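Local coordinates for pilus assembly protein PILC (Thermus thermophilus, PDB 2WHN) that is the N-terminal domain of an inner-membrane protein that probably controls assembly and disassembly of the type IV pilus and influences the ATPase activity of PilB, at residues K53-D58 with S66-K71; A23-A28 with L33-I38; K13-F18 with H72-R77. All blocks are in the same frame, centred on the assembly; numbering follows the deposited sequence.

In the fold
Contacts 1 and 3 are largely buried, whereas contact 2 is only partly buried and lies farther from the centre of the chain, about 11 Å between centres, against 9 and 6 Å. Contacts 2 and 3 share helix 12-28 without touching each other. Contact 1 abuts both of the others: Arg-56 packs on helix 32-39 of contact 2, and the carbonyl of Leu-69 meets the ring of Phe-75 from contact 3. Contact 3, nearest the centre, is aliphatic and aromatic; contact 2, though only partly buried, is apolar and rests on one methionine; contact 1 has an apolar side and, at its Asp-58 and Lys-71 end, a salt bridge and a bridging water.

Contact 1: K53-D58 with S66-K71; sequences KQVRTD and SEALSK
With chi1 at 171°, CG1 of Val-55 is trans to the main-chain nitrogen, and it is this methyl that meets Ala-68 and Leu-69; Asp-58, with CG anti to its carbonyl carbon (chi1 -75°), holds its carboxylate out to Lys-71. The lysine chain is extended beyond CG and comes at the aspartate from the opposite direction. Helices 46-60 and 65-70 run roughly antiparallel here, their short axes 9.0 Å apart at closest approach. The evidence for close seating is the small side chain of Ala-68: its CB lies 3.8 Å from Val-55 CG1 and 3.9 Å from Asp-58 CB, touching two side chains one turn apart. Leu-69 CD2 adds a further apolar contact, 4.0 Å from Val-55 CG1, although its CB starts out pointing away.

The polar side is gathered on one oxygen. Lys-71 NZ donates to Asp-58 OD2 at 3.2 Å, arriving from above the carboxylate plane, 47° out of it. A water donates both to Asp-58 OD2, at 2.6 Å, and to Ala-68 O, at 2.9 Å, tying the carboxylate to the backbone of the facing helix. Gln-54 NE2 makes a weak bond to the other oxygen, OD1. With an ammonium group and a water donor on OD2, Asp-58 is probably kept ionised, and its salt bridge borders an otherwise apolar seam.

Contact 2: A23-A28 with L33-I38; sequences ATMLGA and LQALAI
Met-25 meets Ala-35 and Ile-38 without any flat side chain taking part; the planar element involved is the peptide group that carries Ala-35 O. Its oxygen is touched by Met-25 CE at 3.5 Å, and the methyl stands well out of the peptide plane, a tilted approach. This is a van der Waals contact between a methyl and a carbonyl.

The rest is aliphatic. Met-25 CB faces Ala-35 CB at 3.9 Å, beside the closest pair of CA atoms, those of Met-25 and Ala-35, 6.0 Å apart. From CB the methionine runs straight through chi2, then bends at chi3 (-77°), which brings CE back over Ala-35, 4.0 Å from its CB. The Met-25 side chain crosses that of Ile-38 obliquely, its SD 3.8 Å from both CG2 and CD1 of Ile-38. One side chain therefore bridges two residues one turn apart on the facing helix, CE serving the first and SD the second.

Helices 12-28 and 32-39 are consecutive, and the short connection between them sends Leu-30 against both Met-25 and Ile-38. A single transmembrane helix is predicted for residues 17-39, but in this structure that range is divided between these two packed helices. Leu-26 leans on helix 92-109, while Leu-33, Leu-36 and Ala-37 rest against Arg-56 of helix 46-60.

Contact 3: K13-F18 with H72-R77; sequences KDLAIF and HKIFSR
Leu-15 packs its side chain from helix 12-28 against the loop that holds Ile-74 and Phe-75. Its CB points toward that loop, and CG, anti to the backbone N (chi1 -177°), extends the reach before the chain forks. CD1 goes to the aromatic side, 3.6 Å from Phe-75 CE2, with Ile-74 CG1 farther off at 4.2 Å. The other branch, CD2, rests on the backbone, 3.6 Å from Ile-74 O. The leucine thus spans side chain and main chain of two successive residues.

One turn on, Phe-18 CE2 lies at the edge of the Phe-75 ring, near its plane, 3.8 Å from Phe-75 CE2. The two rings meet obliquely, centroids 5.9 Å apart and planes at 64°. Ile-74 CG2 sits over one face of the Phe-75 ring, offset toward the rim, and covers part of that face. Phe-48 of helix 46-60 meets Phe-18 edge-to-face and also touches Phe-75, extending the aromatic cluster.

The loop has its own geometry: a type I beta turn from His-72 to Phe-75, closed by Phe-75 N to His-72 O at 3.1 Å, leads to Ser-76, whose OG accepts from Tyr-79 N as the N-cap of helix 77-89. This turn and serine N-cap join helices 65-70 and 77-89, and pack on helix 12-28 in the core of the all-helical N-terminal domain of this GSP F family protein.

Contact 1: K53-D58 with S66-K71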
ATOM      1  N   LYS A  53      -1.119  -3.160  -9.036  1.00 34.92           N
ATOM      2  CA  LYS A  53      -1.232  -4.363  -9.862  1.00 35.60           C
ATOM      3  C   LYS A  53       0.091  -5.123  -9.909  1.00 35.25           C
ATOM      4  O   LYS A  53       0.114  -6.356  -9.901  1.00 35.67           O
ATOM      5  CB  LYS A  53      -1.704  -4.015 -11.277  1.00 35.42           C
ATOM      6  CG  LYS A  53      -3.086  -3.387 -11.313  1.00 37.97           C
ATOM      7  CD  LYS A  53      -3.549  -3.080 -12.732  1.00 41.26           C
ATOM      8  CE  LYS A  53      -4.869  -2.324 -12.707  1.00 42.18           C
ATOM      9  NZ  LYS A  53      -5.477  -2.182 -14.058  1.00 43.86           N
ATOM     10  N   GLN A  54       1.194  -4.387  -9.946  1.00 34.84           N
ATOM     11  CA  GLN A  54       2.508  -5.015  -9.926  1.00 34.69           C
ATOM     12  C   GLN A  54       2.806  -5.622  -8.553  1.00 33.79           C
ATOM     13  O   GLN A  54       3.402  -6.692  -8.456  1.00 33.80           O
ATOM     14  CB  GLN A  54       3.595  -4.016 -10.323  1.00 34.53           C
ATOM     15  CG  GLN A  54       5.003  -4.581 -10.243  1.00 37.32           C
ATOM     16  CD  GLN A  54       5.261  -5.648 -11.287  1.00 41.86           C
ATOM     17  OE1 GLN A  54       5.171  -5.391 -12.487  1.00 42.09           O
ATOM     18  NE2 GLN A  54       5.582  -6.858 -10.834  1.00 43.14           N
ATOM     19  N   VAL A  55       2.365  -4.951  -7.495  1.00 32.93           N
ATOM     20  CA  VAL A  55       2.554  -5.472  -6.142  1.00 32.36           C
ATOM     21  C   VAL A  55       1.779  -6.771  -5.943  1.00 32.45           C
ATOM     22  O   VAL A  55       2.302  -7.741  -5.386  1.00 32.38           O
ATOM     23  CB  VAL A  55       2.123  -4.455  -5.069  1.00 32.26           C
ATOM     24  CG1 VAL A  55       2.133  -5.107  -3.684  1.00 31.19           C
ATOM     25  CG2 VAL A  55       3.037  -3.238  -5.098  1.00 30.40           C
ATOM     26  N   ARG A  56       0.532  -6.783  -6.400  1.00 32.32           N
ATOM     27  CA  ARG A  56      -0.319  -7.961  -6.261  1.00 32.93           C
ATOM     28  C   ARG A  56       0.201  -9.128  -7.096  1.00 32.30           C
ATOM     29  O   ARG A  56       0.160 -10.278  -6.665  1.00 31.85           O
ATOM     30  CB  ARG A  56      -1.759  -7.633  -6.664  1.00 32.93           C
ATOM     31  CG  ARG A  56      -2.687  -8.837  -6.662  1.00 35.35           C
ATOM     32  CD  ARG A  56      -4.126  -8.412  -6.881  1.00 41.52           C
ATOM     33  NE  ARG A  56      -4.932  -9.473  -7.476  1.00 47.25           N
ATOM     34  CZ  ARG A  56      -4.738  -9.963  -8.698  1.00 49.35           C
ATOM     35  NH1 ARG A  56      -3.740  -9.514  -9.446  1.00 49.15           N
ATOM     36  NH2 ARG A  56      -5.540 -10.913  -9.166  1.00 50.67           N
ATOM     37  N   THR A  57       0.633  -8.828  -8.315  1.00 31.61           N
ATOM     38  CA  THR A  57       1.244  -9.826  -9.185  1.00 31.50           C
ATOM     39  C   THR A  57       2.458 -10.456  -8.514  1.00 30.61           C
ATOM     40  O   THR A  57       2.620 -11.673  -8.521  1.00 29.73           O
ATOM     41  CB  THR A  57       1.690  -9.197 -10.513  1.00 31.45           C
ATOM     42  OG1 THR A  57       0.583  -8.508 -11.105  1.00 34.59           O
ATOM     43  CG2 THR A  57       2.194 -10.269 -11.479  1.00 32.66           C
ATOM     44  N   ASP A  58       3.325  -9.611  -7.963  1.00 29.97           N
ATOM     45  CA  ASP A  58       4.535 -10.071  -7.298  1.00 29.67           C
ATOM     46  C   ASP A  58       4.206 -10.987  -6.128  1.00 29.05           C
ATOM     47  O   ASP A  58       4.807 -12.051  -5.983  1.00 27.95           O
ATOM     48  CB  ASP A  58       5.369  -8.880  -6.814  1.00 30.26           C
ATOM     49  CG  ASP A  58       6.089  -8.172  -7.952  1.00 31.40           C
ATOM     50  OD1 ASP A  58       6.051  -8.690  -9.089  1.00 31.36           O
ATOM     51  OD2 ASP A  58       6.702  -7.110  -7.708  1.00 31.08           O
ATOM     52  N   SER A  66       6.493  -7.069   1.695  1.00 26.31           N
ATOM     53  CA  SER A  66       7.432  -5.981   1.948  1.00 26.91           C
ATOM     54  C   SER A  66       8.404  -5.757   0.795  1.00 27.09           C
ATOM     55  O   SER A  66       8.724  -4.616   0.468  1.00 27.97           O
ATOM     56  CB  SER A  66       8.201  -6.223   3.245  1.00 26.78           C
ATOM     57  OG  SER A  66       8.865  -7.466   3.200  1.00 27.49           O
ATOM     58  N   GLU A  67       8.872  -6.836   0.172  1.00 27.49           N
ATOM     59  CA  GLU A  67       9.763  -6.699  -0.979  1.00 27.50           C
ATOM     60  C   GLU A  67       9.021  -6.164  -2.204  1.00 27.88           C
ATOM     61  O   GLU A  67       9.562  -5.362  -2.962  1.00 27.11           O
ATOM     62  CB  GLU A  67      10.476  -8.012  -1.319  1.00 27.87           C
ATOM     63  CG  GLU A  67      11.284  -7.926  -2.619  1.00 29.22           C
ATOM     64  CD  GLU A  67      12.213  -9.108  -2.839  1.00 31.41           C
ATOM     65  OE1 GLU A  67      11.928 -10.203  -2.314  1.00 31.31           O
ATOM     66  OE2 GLU A  67      13.221  -8.946  -3.564  1.00 33.37           O
ATOM     67  N   ALA A  68       7.779  -6.600  -2.392  1.00 28.03           N
ATOM     68  CA  ALA A  68       6.955  -6.054  -3.466  1.00 28.80           C
ATOM     69  C   ALA A  68       6.776  -4.541  -3.314  1.00 29.01           C
ATOM     70  O   ALA A  68       6.908  -3.793  -4.283  1.00 29.15           O
ATOM     71  CB  ALA A  68       5.605  -6.756  -3.523  1.00 28.77           C
ATOM     72  N   LEU A  69       6.522  -4.093  -2.088  1.00 29.64           N
ATOM     73  CA  LEU A  69       6.427  -2.664  -1.792  1.00 30.01           C
ATOM     74  C   LEU A  69       7.748  -1.943  -2.040  1.00 30.54           C
ATOM     75  O   LEU A  69       7.768  -0.811  -2.532  1.00 30.37           O
ATOM     76  CB  LEU A  69       5.993  -2.436  -0.344  1.00 30.41           C
ATOM     77  CG  LEU A  69       4.705  -3.114   0.130  1.00 30.45           C
ATOM     78  CD1 LEU A  69       4.441  -2.791   1.593  1.00 30.03           C
ATOM     79  CD2 LEU A  69       3.526  -2.706  -0.736  1.00 29.10           C
ATOM     80  N   SER A  70       8.848  -2.573  -1.639  1.00 30.72           N
ATOM     81  CA  SER A  70      10.141  -1.898  -1.626  1.00 30.76           C
ATOM     82  C   SER A  70      10.578  -1.525  -3.037  1.00 31.06           C
ATOM     83  O   SER A  70      11.531  -0.767  -3.219  1.00 30.66           O
ATOM     84  CB  SER A  70      11.203  -2.770  -0.956  1.00 30.63           C
ATOM     85  OG  SER A  70      11.567  -3.850  -1.793  1.00 30.99           O
ATOM     86  N   LYS A  71       9.855  -2.035  -4.029  1.00 30.99           N
ATOM     87  CA  LYS A  71      10.146  -1.736  -5.425  1.00 31.37           C
ATOM     88  C   LYS A  71       9.658  -0.348  -5.825  1.00 31.74           C
ATOM     89  O   LYS A  71       9.956   0.125  -6.921  1.00 31.92           O
ATOM     90  CB  LYS A  71       9.502  -2.776  -6.340  1.00 31.57           C
ATOM     91  CG  LYS A  71      10.258  -4.085  -6.428  1.00 31.49           C
ATOM     92  CD  LYS A  71       9.506  -5.082  -7.292  1.00 33.70           C
ATOM     93  CE  LYS A  71      10.384  -6.261  -7.671  1.00 35.39           C
ATOM     94  NZ  LYS A  71       9.708  -7.145  -8.661  1.00 36.85           N
TER
HETATM   95  O   HOH W   1       5.998  -4.714  -6.847  1.00 31.74           O

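Contact 2: A23-A28 with L33-I38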
ATOM      1  N   ALA A  23      -5.962  -1.760   5.701  1.00 23.76           N
ATOM      2  CA  ALA A  23      -6.202  -1.892   7.138  1.00 23.46           C
ATOM      3  C   ALA A  23      -7.596  -2.441   7.419  1.00 22.42           C
ATOM      4  O   ALA A  23      -7.777  -3.306   8.278  1.00 22.11           O
ATOM      5  CB  ALA A  23      -6.034  -0.535   7.829  1.00 22.67           C
ATOM      6  N   THR A  24      -8.586  -1.841   6.775  1.00 22.40           N
ATOM      7  CA  THR A  24      -9.983  -2.175   7.012  1.00 23.43           C
ATOM      8  C   THR A  24     -10.268  -3.617   6.597  1.00 23.77           C
ATOM      9  O   THR A  24     -10.827  -4.393   7.367  1.00 23.39           O
ATOM     10  CB  THR A  24     -10.911  -1.200   6.261  1.00 23.22           C
ATOM     11  OG1 THR A  24     -10.896   0.067   6.933  1.00 24.08           O
ATOM     12  CG2 THR A  24     -12.347  -1.727   6.211  1.00 22.61           C
ATOM     13  N   MET A  25      -9.792  -4.004   5.420  1.00 23.79           N
ATOM     14  CA  MET A  25     -10.043  -5.358   4.936  1.00 23.99           C
ATOM     15  C   MET A  25      -9.277  -6.423   5.718  1.00 23.80           C
ATOM     16  O   MET A  25      -9.822  -7.473   6.042  1.00 23.87           O
ATOM     17  CB  MET A  25      -9.783  -5.462   3.437  1.00 22.97           C
ATOM     18  CG  MET A  25     -10.853  -4.780   2.607  1.00 25.79           C
ATOM     19  SD  MET A  25     -10.599  -4.920   0.833  1.00 27.39           S
ATOM     20  CE  MET A  25      -9.315  -3.704   0.556  1.00 26.20           C
ATOM     21  N   LEU A  26      -8.028  -6.138   6.068  1.00 23.88           N
ATOM     22  CA  LEU A  26      -7.267  -7.085   6.874  1.00 23.56           C
ATOM     23  C   LEU A  26      -7.871  -7.249   8.256  1.00 24.47           C
ATOM     24  O   LEU A  26      -7.903  -8.348   8.796  1.00 24.64           O
ATOM     25  CB  LEU A  26      -5.814  -6.654   7.001  1.00 23.42           C
ATOM     26  CG  LEU A  26      -5.001  -6.741   5.720  1.00 22.08           C
ATOM     27  CD1 LEU A  26      -3.578  -6.259   5.991  1.00 23.78           C
ATOM     28  CD2 LEU A  26      -5.010  -8.166   5.212  1.00 19.09           C
ATOM     29  N   GLY A  27      -8.294  -6.137   8.850  1.00 25.31           N
ATOM     30  CA  GLY A  27      -8.938  -6.173  10.154  1.00 26.34           C
ATOM     31  C   GLY A  27     -10.227  -6.971  10.112  1.00 28.06           C
ATOM     32  O   GLY A  27     -10.569  -7.661  11.077  1.00 28.67           O
ATOM     33  N   ALA A  28     -10.951  -6.870   8.998  1.00 27.41           N
ATOM     34  CA  ALA A  28     -12.243  -7.540   8.871  1.00 27.98           C
ATOM     35  C   ALA A  28     -12.056  -9.039   8.663  1.00 28.08           C
ATOM     36  O   ALA A  28     -12.998  -9.815   8.804  1.00 28.51           O
ATOM     37  CB  ALA A  28     -13.049  -6.943   7.723  1.00 27.86           C
ATOM     38  N   LEU A  33      -4.097 -11.045  -0.247  1.00 22.99           N
ATOM     39  CA  LEU A  33      -4.306 -11.108  -1.692  1.00 23.00           C
ATOM     40  C   LEU A  33      -5.747 -10.792  -2.080  1.00 23.29           C
ATOM     41  O   LEU A  33      -5.998 -10.166  -3.110  1.00 23.35           O
ATOM     42  CB  LEU A  33      -3.896 -12.475  -2.256  1.00 22.67           C
ATOM     43  CG  LEU A  33      -2.420 -12.609  -2.650  1.00 23.30           C
ATOM     44  CD1 LEU A  33      -2.100 -14.013  -3.163  1.00 19.51           C
ATOM     45  CD2 LEU A  33      -2.034 -11.550  -3.679  1.00 21.60           C
ATOM     46  N   GLN A  34      -6.697 -11.259  -1.279  1.00 22.90           N
ATOM     47  CA  GLN A  34      -8.084 -10.835  -1.449  1.00 23.50           C
ATOM     48  C   GLN A  34      -8.203  -9.312  -1.394  1.00 22.93           C
ATOM     49  O   GLN A  34      -8.827  -8.700  -2.263  1.00 21.91           O
ATOM     50  CB  GLN A  34      -8.980 -11.479  -0.393  1.00 23.56           C
ATOM     51  CG  GLN A  34      -9.303 -12.932  -0.674  1.00 26.29           C
ATOM     52  CD  GLN A  34      -9.791 -13.661   0.559  1.00 29.77           C
ATOM     53  OE1 GLN A  34      -9.988 -13.059   1.615  1.00 30.57           O
ATOM     54  NE2 GLN A  34      -9.999 -14.963   0.429  1.00 30.55           N
ATOM     55  N   ALA A  35      -7.576  -8.705  -0.390  1.00 22.80           N
ATOM     56  CA  ALA A  35      -7.655  -7.254  -0.198  1.00 23.25           C
ATOM     57  C   ALA A  35      -7.034  -6.490  -1.366  1.00 24.06           C
ATOM     58  O   ALA A  35      -7.601  -5.505  -1.850  1.00 24.00           O
ATOM     59  CB  ALA A  35      -6.988  -6.848   1.111  1.00 23.15           C
ATOM     60  N   LEU A  36      -5.882  -6.962  -1.833  1.00 24.31           N
ATOM     61  CA  LEU A  36      -5.175  -6.287  -2.912  1.00 25.73           C
ATOM     62  C   LEU A  36      -5.966  -6.311  -4.220  1.00 26.53           C
ATOM     63  O   LEU A  36      -5.980  -5.325  -4.952  1.00 27.68           O
ATOM     64  CB  LEU A  36      -3.783  -6.894  -3.115  1.00 25.24           C
ATOM     65  CG  LEU A  36      -2.790  -6.671  -1.970  1.00 26.85           C
ATOM     66  CD1 LEU A  36      -1.533  -7.497  -2.172  1.00 27.25           C
ATOM     67  CD2 LEU A  36      -2.449  -5.196  -1.823  1.00 24.85           C
ATOM     68  N   ALA A  37      -6.626  -7.430  -4.504  1.00 26.64           N
ATOM     69  CA  ALA A  37      -7.430  -7.552  -5.717  1.00 27.60           C
ATOM     70  C   ALA A  37      -8.604  -6.575  -5.724  1.00 28.41           C
ATOM     71  O   ALA A  37      -8.979  -6.041  -6.771  1.00 28.69           O
ATOM     72  CB  ALA A  37      -7.925  -8.981  -5.889  1.00 27.37           C
ATOM     73  N   ILE A  38      -9.194  -6.359  -4.552  1.00 28.75           N
ATOM     74  CA  ILE A  38     -10.287  -5.404  -4.403  1.00 29.78           C
ATOM     75  C   ILE A  38      -9.755  -3.982  -4.524  1.00 30.99           C
ATOM     76  O   ILE A  38     -10.356  -3.140  -5.196  1.00 31.30           O
ATOM     77  CB  ILE A  38     -10.986  -5.562  -3.039  1.00 29.46           C
ATOM     78  CG1 ILE A  38     -11.827  -6.839  -3.010  1.00 28.71           C
ATOM     79  CG2 ILE A  38     -11.830  -4.333  -2.718  1.00 29.31           C
ATOM     80  CD1 ILE A  38     -11.827  -7.535  -1.660  1.00 27.77           C
TER

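Contact 3: K13-F18 with H72-R77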
ATOM      1  N   LYS A  13      -2.419  11.661  -0.087  1.00 31.18           N
ATOM      2  CA  LYS A  13      -3.815  11.252  -0.032  1.00 31.53           C
ATOM      3  C   LYS A  13      -3.978   9.833  -0.565  1.00 30.99           C
ATOM      4  O   LYS A  13      -4.565   8.978   0.098  1.00 30.47           O
ATOM      5  CB  LYS A  13      -4.708  12.217  -0.815  1.00 31.70           C
ATOM      6  CG  LYS A  13      -6.172  12.158  -0.395  1.00 33.66           C
ATOM      7  CD  LYS A  13      -7.043  13.080  -1.234  1.00 36.47           C
ATOM      8  CE  LYS A  13      -6.972  12.711  -2.709  1.00 40.67           C
ATOM      9  NZ  LYS A  13      -7.017  11.236  -2.920  1.00 40.41           N
ATOM     10  N   ASP A  14      -3.410   9.575  -1.739  1.00 30.91           N
ATOM     11  CA  ASP A  14      -3.508   8.260  -2.366  1.00 30.88           C
ATOM     12  C   ASP A  14      -2.999   7.167  -1.428  1.00 30.69           C
ATOM     13  O   ASP A  14      -3.621   6.113  -1.290  1.00 29.88           O
ATOM     14  CB  ASP A  14      -2.727   8.231  -3.676  1.00 31.21           C
ATOM     15  CG  ASP A  14      -3.154   9.330  -4.634  1.00 34.61           C
ATOM     16  OD1 ASP A  14      -4.138   9.126  -5.378  1.00 35.81           O
ATOM     17  OD2 ASP A  14      -2.506  10.398  -4.644  1.00 37.28           O
ATOM     18  N   LEU A  15      -1.866   7.427  -0.783  1.00 30.17           N
ATOM     19  CA  LEU A  15      -1.258   6.452   0.114  1.00 29.30           C
ATOM     20  C   LEU A  15      -2.076   6.251   1.388  1.00 28.31           C
ATOM     21  O   LEU A  15      -2.212   5.127   1.876  1.00 29.21           O
ATOM     22  CB  LEU A  15       0.182   6.847   0.458  1.00 29.23           C
ATOM     23  CG  LEU A  15       0.926   5.842   1.342  1.00 29.04           C
ATOM     24  CD1 LEU A  15       1.031   4.485   0.641  1.00 29.07           C
ATOM     25  CD2 LEU A  15       2.304   6.361   1.704  1.00 32.36           C
ATOM     26  N   ALA A  16      -2.619   7.339   1.925  1.00 27.24           N
ATOM     27  CA  ALA A  16      -3.473   7.260   3.107  1.00 26.72           C
ATOM     28  C   ALA A  16      -4.723   6.423   2.845  1.00 26.67           C
ATOM     29  O   ALA A  16      -5.099   5.581   3.659  1.00 26.03           O
ATOM     30  CB  ALA A  16      -3.854   8.651   3.587  1.00 26.12           C
ATOM     31  N   ILE A  17      -5.374   6.673   1.712  1.00 26.71           N
ATOM     32  CA  ILE A  17      -6.567   5.923   1.328  1.00 26.94           C
ATOM     33  C   ILE A  17      -6.253   4.439   1.159  1.00 27.17           C
ATOM     34  O   ILE A  17      -6.882   3.582   1.790  1.00 26.91           O
ATOM     35  CB  ILE A  17      -7.193   6.495   0.034  1.00 27.12           C
ATOM     36  CG1 ILE A  17      -7.746   7.893   0.299  1.00 27.90           C
ATOM     37  CG2 ILE A  17      -8.294   5.580  -0.488  1.00 26.88           C
ATOM     38  CD1 ILE A  17      -8.287   8.583  -0.935  1.00 31.67           C
ATOM     39  N   PHE A  18      -5.231   4.140   0.361  1.00 26.66           N
ATOM     40  CA  PHE A  18      -4.769   2.763   0.200  1.00 25.72           C
ATOM     41  C   PHE A  18      -4.557   2.070   1.543  1.00 25.73           C
ATOM     42  O   PHE A  18      -4.996   0.935   1.742  1.00 25.49           O
ATOM     43  CB  PHE A  18      -3.467   2.714  -0.596  1.00 25.35           C
ATOM     44  CG  PHE A  18      -2.744   1.396  -0.485  1.00 25.79           C
ATOM     45  CD1 PHE A  18      -3.184   0.290  -1.187  1.00 26.65           C
ATOM     46  CD2 PHE A  18      -1.634   1.266   0.328  1.00 25.01           C
ATOM     47  CE1 PHE A  18      -2.528  -0.924  -1.082  1.00 29.40           C
ATOM     48  CE2 PHE A  18      -0.967   0.061   0.430  1.00 29.40           C
ATOM     49  CZ  PHE A  18      -1.418  -1.040  -0.268  1.00 27.56           C
ATOM     50  N   HIS A  72       8.886   0.291  -4.953  1.00 31.91           N
ATOM     51  CA  HIS A  72       8.159   1.498  -5.333  1.00 31.98           C
ATOM     52  C   HIS A  72       8.377   2.647  -4.353  1.00 31.91           C
ATOM     53  O   HIS A  72       8.183   2.495  -3.144  1.00 31.15           O
ATOM     54  CB  HIS A  72       6.669   1.191  -5.493  1.00 31.55           C
ATOM     55  CG  HIS A  72       6.385   0.072  -6.448  1.00 31.82           C
ATOM     56  ND1 HIS A  72       6.336   0.253  -7.813  1.00 30.11           N
ATOM     57  CD2 HIS A  72       6.147  -1.245  -6.234  1.00 30.81           C
ATOM     58  CE1 HIS A  72       6.080  -0.903  -8.400  1.00 31.64           C
ATOM     59  NE2 HIS A  72       5.965  -1.829  -7.465  1.00 32.92           N
ATOM     60  N   LYS A  73       8.740   3.808  -4.892  1.00 31.70           N
ATOM     61  CA  LYS A  73       9.222   4.926  -4.088  1.00 32.09           C
ATOM     62  C   LYS A  73       8.180   5.412  -3.086  1.00 32.04           C
ATOM     63  O   LYS A  73       8.525   5.905  -2.011  1.00 31.67           O
ATOM     64  CB  LYS A  73       9.656   6.086  -4.989  1.00 32.13           C
ATOM     65  CG  LYS A  73      10.866   5.780  -5.861  1.00 34.51           C
ATOM     66  CD  LYS A  73      10.774   6.466  -7.227  1.00 36.90           C
ATOM     67  CE  LYS A  73      10.184   7.869  -7.121  1.00 37.30           C
ATOM     68  NZ  LYS A  73      11.158   8.850  -6.572  1.00 38.20           N
ATOM     69  N   ILE A  74       6.909   5.298  -3.447  1.00 31.89           N
ATOM     70  CA  ILE A  74       5.834   5.823  -2.606  1.00 32.34           C
ATOM     71  C   ILE A  74       5.829   5.214  -1.197  1.00 32.55           C
ATOM     72  O   ILE A  74       5.307   5.810  -0.254  1.00 32.85           O
ATOM     73  CB  ILE A  74       4.454   5.633  -3.270  1.00 32.24           C
ATOM     74  CG1 ILE A  74       3.347   6.208  -2.385  1.00 32.62           C
ATOM     75  CG2 ILE A  74       4.202   4.160  -3.575  1.00 33.08           C
ATOM     76  CD1 ILE A  74       3.464   7.705  -2.148  1.00 32.99           C
ATOM     77  N   PHE A  75       6.429   4.038  -1.048  1.00 32.80           N
ATOM     78  CA  PHE A  75       6.506   3.393   0.262  1.00 33.26           C
ATOM     79  C   PHE A  75       7.858   3.661   0.928  1.00 33.47           C
ATOM     80  O   PHE A  75       8.899   3.253   0.419  1.00 33.92           O
ATOM     81  CB  PHE A  75       6.245   1.885   0.134  1.00 33.78           C
ATOM     82  CG  PHE A  75       4.929   1.551  -0.524  1.00 33.66           C
ATOM     83  CD1 PHE A  75       4.883   1.137  -1.847  1.00 33.64           C
ATOM     84  CD2 PHE A  75       3.733   1.707   0.165  1.00 31.17           C
ATOM     85  CE1 PHE A  75       3.669   0.868  -2.471  1.00 31.31           C
ATOM     86  CE2 PHE A  75       2.521   1.429  -0.451  1.00 32.28           C
ATOM     87  CZ  PHE A  75       2.490   1.023  -1.776  1.00 29.29           C
ATOM     88  N   SER A  76       7.838   4.389   2.041  1.00 33.37           N
ATOM     89  CA  SER A  76       9.067   4.773   2.738  1.00 33.15           C
ATOM     90  C   SER A  76       9.749   3.577   3.405  1.00 33.42           C
ATOM     91  O   SER A  76       9.132   2.531   3.611  1.00 33.22           O
ATOM     92  CB  SER A  76       8.767   5.842   3.787  1.00 32.75           C
ATOM     93  OG  SER A  76       8.085   5.281   4.896  1.00 31.89           O
ATOM     94  N   ARG A  77      11.011   3.754   3.781  1.00 33.39           N
ATOM     95  CA  ARG A  77      11.765   2.692   4.441  1.00 34.08           C
ATOM     96  C   ARG A  77      11.047   2.205   5.690  1.00 33.94           C
ATOM     97  O   ARG A  77      10.960   1.004   5.943  1.00 34.04           O
ATOM     98  CB  ARG A  77      13.170   3.171   4.811  1.00 34.13           C
ATOM     99  CG  ARG A  77      14.183   3.061   3.688  1.00 37.24           C
ATOM    100  CD  ARG A  77      15.568   3.488   4.161  1.00 39.92           C
ATOM    101  NE  ARG A  77      16.319   4.151   3.101  1.00 44.01           N
ATOM    102  CZ  ARG A  77      16.022   5.352   2.618  1.00 45.67           C
ATOM    103  NH1 ARG A  77      14.984   6.023   3.096  1.00 47.47           N
ATOM    104  NH2 ARG A  77      16.761   5.882   1.652  1.00 46.88           N
TER